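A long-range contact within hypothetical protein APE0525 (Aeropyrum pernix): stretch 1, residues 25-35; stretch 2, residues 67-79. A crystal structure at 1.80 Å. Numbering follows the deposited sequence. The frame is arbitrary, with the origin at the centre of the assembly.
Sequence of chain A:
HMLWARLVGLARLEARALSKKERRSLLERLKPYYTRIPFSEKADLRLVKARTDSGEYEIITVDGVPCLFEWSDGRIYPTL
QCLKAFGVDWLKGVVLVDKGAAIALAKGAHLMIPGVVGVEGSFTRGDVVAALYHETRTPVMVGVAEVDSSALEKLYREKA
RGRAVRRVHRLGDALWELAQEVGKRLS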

# COMPACT_ATOMS: atom_id res chain seq x y z
N SER A 25 7.40 4.39 18.18
CA SER A 25 5.97 4.41 17.96
C SER A 25 5.59 3.77 16.59
O SER A 25 4.61 3.03 16.49
CB SER A 25 5.50 5.85 17.98
OG SER A 25 4.17 5.89 17.55
N LEU A 26 6.36 4.08 15.56
CA LEU A 26 6.09 3.54 14.24
C LEU A 26 6.12 2.01 14.29
O LEU A 26 5.22 1.36 13.79
CB LEU A 26 7.12 4.04 13.24
CG LEU A 26 6.99 3.39 11.85
CD1 LEU A 26 5.61 3.75 11.16
CD2 LEU A 26 8.14 3.93 11.01
N LEU A 27 7.17 1.44 14.88
CA LEU A 27 7.26 -0.02 14.96
C LEU A 27 6.06 -0.58 15.71
O LEU A 27 5.49 -1.60 15.30
CB LEU A 27 8.56 -0.47 15.66
CG LEU A 27 9.81 0.04 14.90
CD1 LEU A 27 11.08 -0.31 15.72
CD2 LEU A 27 9.93 -0.52 13.51
N GLU A 28 5.68 0.06 16.81
CA GLU A 28 4.54 -0.41 17.56
C GLU A 28 3.22 -0.34 16.79
O GLU A 28 2.37 -1.17 17.00
CB GLU A 28 4.38 0.37 18.86
CG GLU A 28 5.42 -0.02 19.87
CD GLU A 28 5.70 1.08 20.88
OE1 GLU A 28 4.85 2.01 21.02
OE2 GLU A 28 6.78 1.00 21.54
N ARG A 29 3.07 0.67 15.92
CA ARG A 29 1.85 0.86 15.15
C ARG A 29 1.74 -0.15 14.01
O ARG A 29 0.63 -0.45 13.53
CB ARG A 29 1.80 2.28 14.61
CG ARG A 29 1.42 3.33 15.73
CD ARG A 29 1.48 4.74 15.11
NE ARG A 29 0.36 5.00 14.24
CZ ARG A 29 0.21 6.11 13.54
NH1 ARG A 29 1.15 7.03 13.61
NH2 ARG A 29 -0.92 6.35 12.84
N LEU A 30 2.89 -0.68 13.61
CA LEU A 30 2.95 -1.66 12.54
C LEU A 30 2.80 -3.10 13.06
O LEU A 30 2.22 -3.96 12.39
CB LEU A 30 4.31 -1.54 11.78
CG LEU A 30 4.68 -0.25 11.00
CD1 LEU A 30 6.16 -0.32 10.51
CD2 LEU A 30 3.75 -0.13 9.78
N LYS A 31 3.31 -3.37 14.25
CA LYS A 31 3.31 -4.77 14.66
C LYS A 31 1.99 -5.54 14.65
O LYS A 31 1.95 -6.70 14.22
CB LYS A 31 3.98 -4.89 16.02
CG LYS A 31 5.51 -4.73 15.89
CD LYS A 31 6.13 -4.71 17.28
CE LYS A 31 7.59 -4.27 17.27
NZ LYS A 31 8.16 -4.12 18.67
N PRO A 32 0.90 -4.88 15.03
CA PRO A 32 -0.38 -5.57 15.04
C PRO A 32 -0.95 -5.88 13.69
O PRO A 32 -1.80 -6.75 13.61
CB PRO A 32 -1.30 -4.61 15.78
CG PRO A 32 -0.33 -3.64 16.50
CD PRO A 32 0.76 -3.50 15.51
N TYR A 33 -0.54 -5.16 12.64
CA TYR A 33 -1.17 -5.34 11.32
C TYR A 33 -0.46 -6.07 10.19
O TYR A 33 -1.04 -6.26 9.13
CB TYR A 33 -1.60 -3.97 10.83
CG TYR A 33 -2.39 -3.25 11.86
CD1 TYR A 33 -3.68 -3.70 12.21
CD2 TYR A 33 -1.86 -2.12 12.51
CE1 TYR A 33 -4.41 -3.01 13.18
CE2 TYR A 33 -2.59 -1.43 13.47
CZ TYR A 33 -3.86 -1.88 13.80
OH TYR A 33 -4.64 -1.18 14.71
N TYR A 34 0.78 -6.48 10.43
CA TYR A 34 1.60 -7.10 9.41
C TYR A 34 2.30 -8.28 10.06
O TYR A 34 2.44 -8.30 11.28
CB TYR A 34 2.65 -6.07 8.95
CG TYR A 34 1.98 -4.86 8.34
CD1 TYR A 34 1.33 -4.97 7.10
CD2 TYR A 34 1.93 -3.65 9.01
CE1 TYR A 34 0.65 -3.88 6.54
CE2 TYR A 34 1.25 -2.55 8.48
CZ TYR A 34 0.61 -2.68 7.24
OH TYR A 34 -0.01 -1.62 6.68
N THR A 35 2.75 -9.21 9.24
CA THR A 35 3.44 -10.39 9.75
C THR A 35 4.73 -9.97 10.42
O THR A 35 5.10 -10.51 11.47
CB THR A 35 3.76 -11.35 8.60
OG1 THR A 35 2.53 -11.77 7.99
CG2 THR A 35 4.50 -12.56 9.08
N CYS A 67 7.96 4.85 1.54
CA CYS A 67 7.28 3.61 1.88
C CYS A 67 6.00 3.58 2.67
O CYS A 67 5.23 2.67 2.44
CB CYS A 67 8.22 2.72 2.67
SG CYS A 67 9.63 2.04 1.84
N LEU A 68 5.81 4.50 3.63
CA LEU A 68 4.64 4.33 4.49
C LEU A 68 3.84 5.60 4.59
O LEU A 68 4.40 6.72 4.49
CB LEU A 68 5.11 3.96 5.90
CG LEU A 68 6.01 2.70 6.02
CD1 LEU A 68 6.71 2.62 7.41
CD2 LEU A 68 5.09 1.43 5.73
N PHE A 69 2.53 5.46 4.80
CA PHE A 69 1.74 6.68 4.98
C PHE A 69 0.60 6.38 5.92
O PHE A 69 0.19 5.22 6.09
CB PHE A 69 1.20 7.21 3.69
CG PHE A 69 0.32 6.25 2.97
CD1 PHE A 69 -1.09 6.37 3.09
CD2 PHE A 69 0.87 5.21 2.17
CE1 PHE A 69 -1.93 5.47 2.42
CE2 PHE A 69 0.04 4.31 1.52
CZ PHE A 69 -1.36 4.44 1.64
N GLU A 70 0.13 7.42 6.59
CA GLU A 70 -1.01 7.25 7.49
C GLU A 70 -2.33 7.50 6.72
O GLU A 70 -2.48 8.51 6.02
CB GLU A 70 -0.91 8.23 8.70
CG GLU A 70 -1.99 7.86 9.73
CD GLU A 70 -2.07 8.80 10.94
OE1 GLU A 70 -1.06 9.01 11.62
OE2 GLU A 70 -3.15 9.33 11.21
N TRP A 71 -3.29 6.58 6.86
CA TRP A 71 -4.55 6.77 6.16
C TRP A 71 -5.62 7.33 7.11
O TRP A 71 -5.39 7.50 8.31
CB TRP A 71 -5.00 5.45 5.52
CG TRP A 71 -6.00 5.72 4.43
CD1 TRP A 71 -5.83 6.59 3.39
CD2 TRP A 71 -7.28 5.12 4.23
NE1 TRP A 71 -6.91 6.58 2.59
CE2 TRP A 71 -7.82 5.68 3.07
CE3 TRP A 71 -8.02 4.15 4.92
CZ2 TRP A 71 -9.07 5.33 2.57
CZ3 TRP A 71 -9.29 3.78 4.41
CH2 TRP A 71 -9.78 4.38 3.25
N SER A 72 -6.78 7.66 6.57
CA SER A 72 -7.84 8.25 7.39
C SER A 72 -8.41 7.40 8.52
O SER A 72 -9.16 7.93 9.33
CB SER A 72 -8.97 8.77 6.50
OG SER A 72 -9.40 7.76 5.61
N ASP A 73 -8.06 6.11 8.60
CA ASP A 73 -8.52 5.28 9.70
C ASP A 73 -7.43 5.27 10.83
O ASP A 73 -7.54 4.52 11.80
CB ASP A 73 -8.75 3.83 9.24
CG ASP A 73 -7.50 3.19 8.55
OD1 ASP A 73 -6.38 3.75 8.63
OD2 ASP A 73 -7.64 2.11 7.91
N GLY A 74 -6.39 6.09 10.65
CA GLY A 74 -5.29 6.17 11.62
C GLY A 74 -4.23 5.04 11.57
O GLY A 74 -3.34 4.94 12.45
N ARG A 75 -4.36 4.15 10.57
CA ARG A 75 -3.41 3.10 10.41
C ARG A 75 -2.35 3.46 9.36
O ARG A 75 -2.60 4.32 8.48
CB ARG A 75 -4.08 1.80 9.96
CG ARG A 75 -4.77 1.06 11.07
CD ARG A 75 -4.99 -0.41 10.70
NE ARG A 75 -5.84 -0.55 9.51
CZ ARG A 75 -6.38 -1.71 9.12
NH1 ARG A 75 -6.16 -2.84 9.82
NH2 ARG A 75 -7.13 -1.75 8.03
N ILE A 76 -1.20 2.81 9.49
CA ILE A 76 -0.10 3.06 8.57
C ILE A 76 -0.09 1.94 7.51
O ILE A 76 -0.14 0.73 7.84
CB ILE A 76 1.25 3.11 9.33
CG1 ILE A 76 1.26 4.38 10.23
CG2 ILE A 76 2.47 3.23 8.32
CD1 ILE A 76 2.03 4.13 11.51
N TYR A 77 -0.03 2.36 6.24
CA TYR A 77 -0.04 1.48 5.08
C TYR A 77 1.23 1.65 4.21
O TYR A 77 1.91 2.67 4.24
CB TYR A 77 -1.22 1.82 4.14
CG TYR A 77 -2.58 1.54 4.67
CD1 TYR A 77 -3.29 0.43 4.22
CD2 TYR A 77 -3.14 2.38 5.65
CE1 TYR A 77 -4.57 0.14 4.75
CE2 TYR A 77 -4.43 2.10 6.20
CZ TYR A 77 -5.11 0.98 5.73
OH TYR A 77 -6.33 0.66 6.27
N PRO A 78 1.57 0.62 3.46
CA PRO A 78 2.74 0.71 2.58
C PRO A 78 2.29 1.29 1.22
O PRO A 78 1.14 1.05 0.75
CB PRO A 78 3.16 -0.75 2.35
CG PRO A 78 1.72 -1.52 2.50
CD PRO A 78 0.97 -0.72 3.55
N THR A 79 3.22 1.99 0.56
CA THR A 79 2.99 2.42 -0.78
C THR A 79 3.32 1.20 -1.65
O THR A 79 3.93 0.19 -1.20
CB THR A 79 4.01 3.47 -1.20
OG1 THR A 79 5.36 2.95 -0.92
CG2 THR A 79 3.71 4.82 -0.43
O HOH W 1 -0.84 1.29 12.06
O HOH W 2 -1.65 2.90 14.17

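Stretch 2 is a hairpin whose strands, 67-70 and 76-78, pair through reciprocal backbone hydrogen bonds between Phe69 and Tyr77, and the helix of stretch 1 crosses both at about 81°. Alternation along the first strand selects what meets the helix: Cys67 and Phe69 are out of reach, while Leu68 points toward it. Its CD1 lies 4.1 Å from Leu26 CD1 and 4.3 Å from Leu30 CD1, so leucines one helical turn apart share one branched partner in a buried, apolar layer.

At the exposed end of the strand the chemistry changes. Glu70 leaves its CB sideways, but its extended chain brings OE1 to 2.9 Å from Arg29 NH2, a salt bridge with good hydrogen-bond geometry. The same NH2 donates to Gly74 O at 2.8 Å, so the arginine ties the strand to the turn that follows it. Gly74 closes the type I turn from Trp71 with a phi of 79°, a value that favours glycine. A water accepts from Arg29 NE and donates to Gly74 O.

Arg75 turns its aliphatic part to use: CD sits over the face of the Tyr33 ring, 3.6 Å from the ring centroid, while Asp73 OD2 forms a salt bridge with its NE at 3.6 Å.

Ile76 is the hub, with the largest covered area. Its CD1 packs 3.6 Å from Leu26 CD1 and lies over one face of the Arg29 guanidinium, leaving that group's edge to polar partners; its CG2 is 3.9 Å from Leu30 CD2. Its backbone works too: a water bridges Ile76 N to Arg29 O, and Ile76 O accepts from Tyr34 OH at 2.6 Å, satisfying a buried hydroxyl.

Tyr77 points away. Pro78 finishes the contact, its CD 3.4 Å from Tyr34 OH, adding apolar cover beside that hydrogen bond.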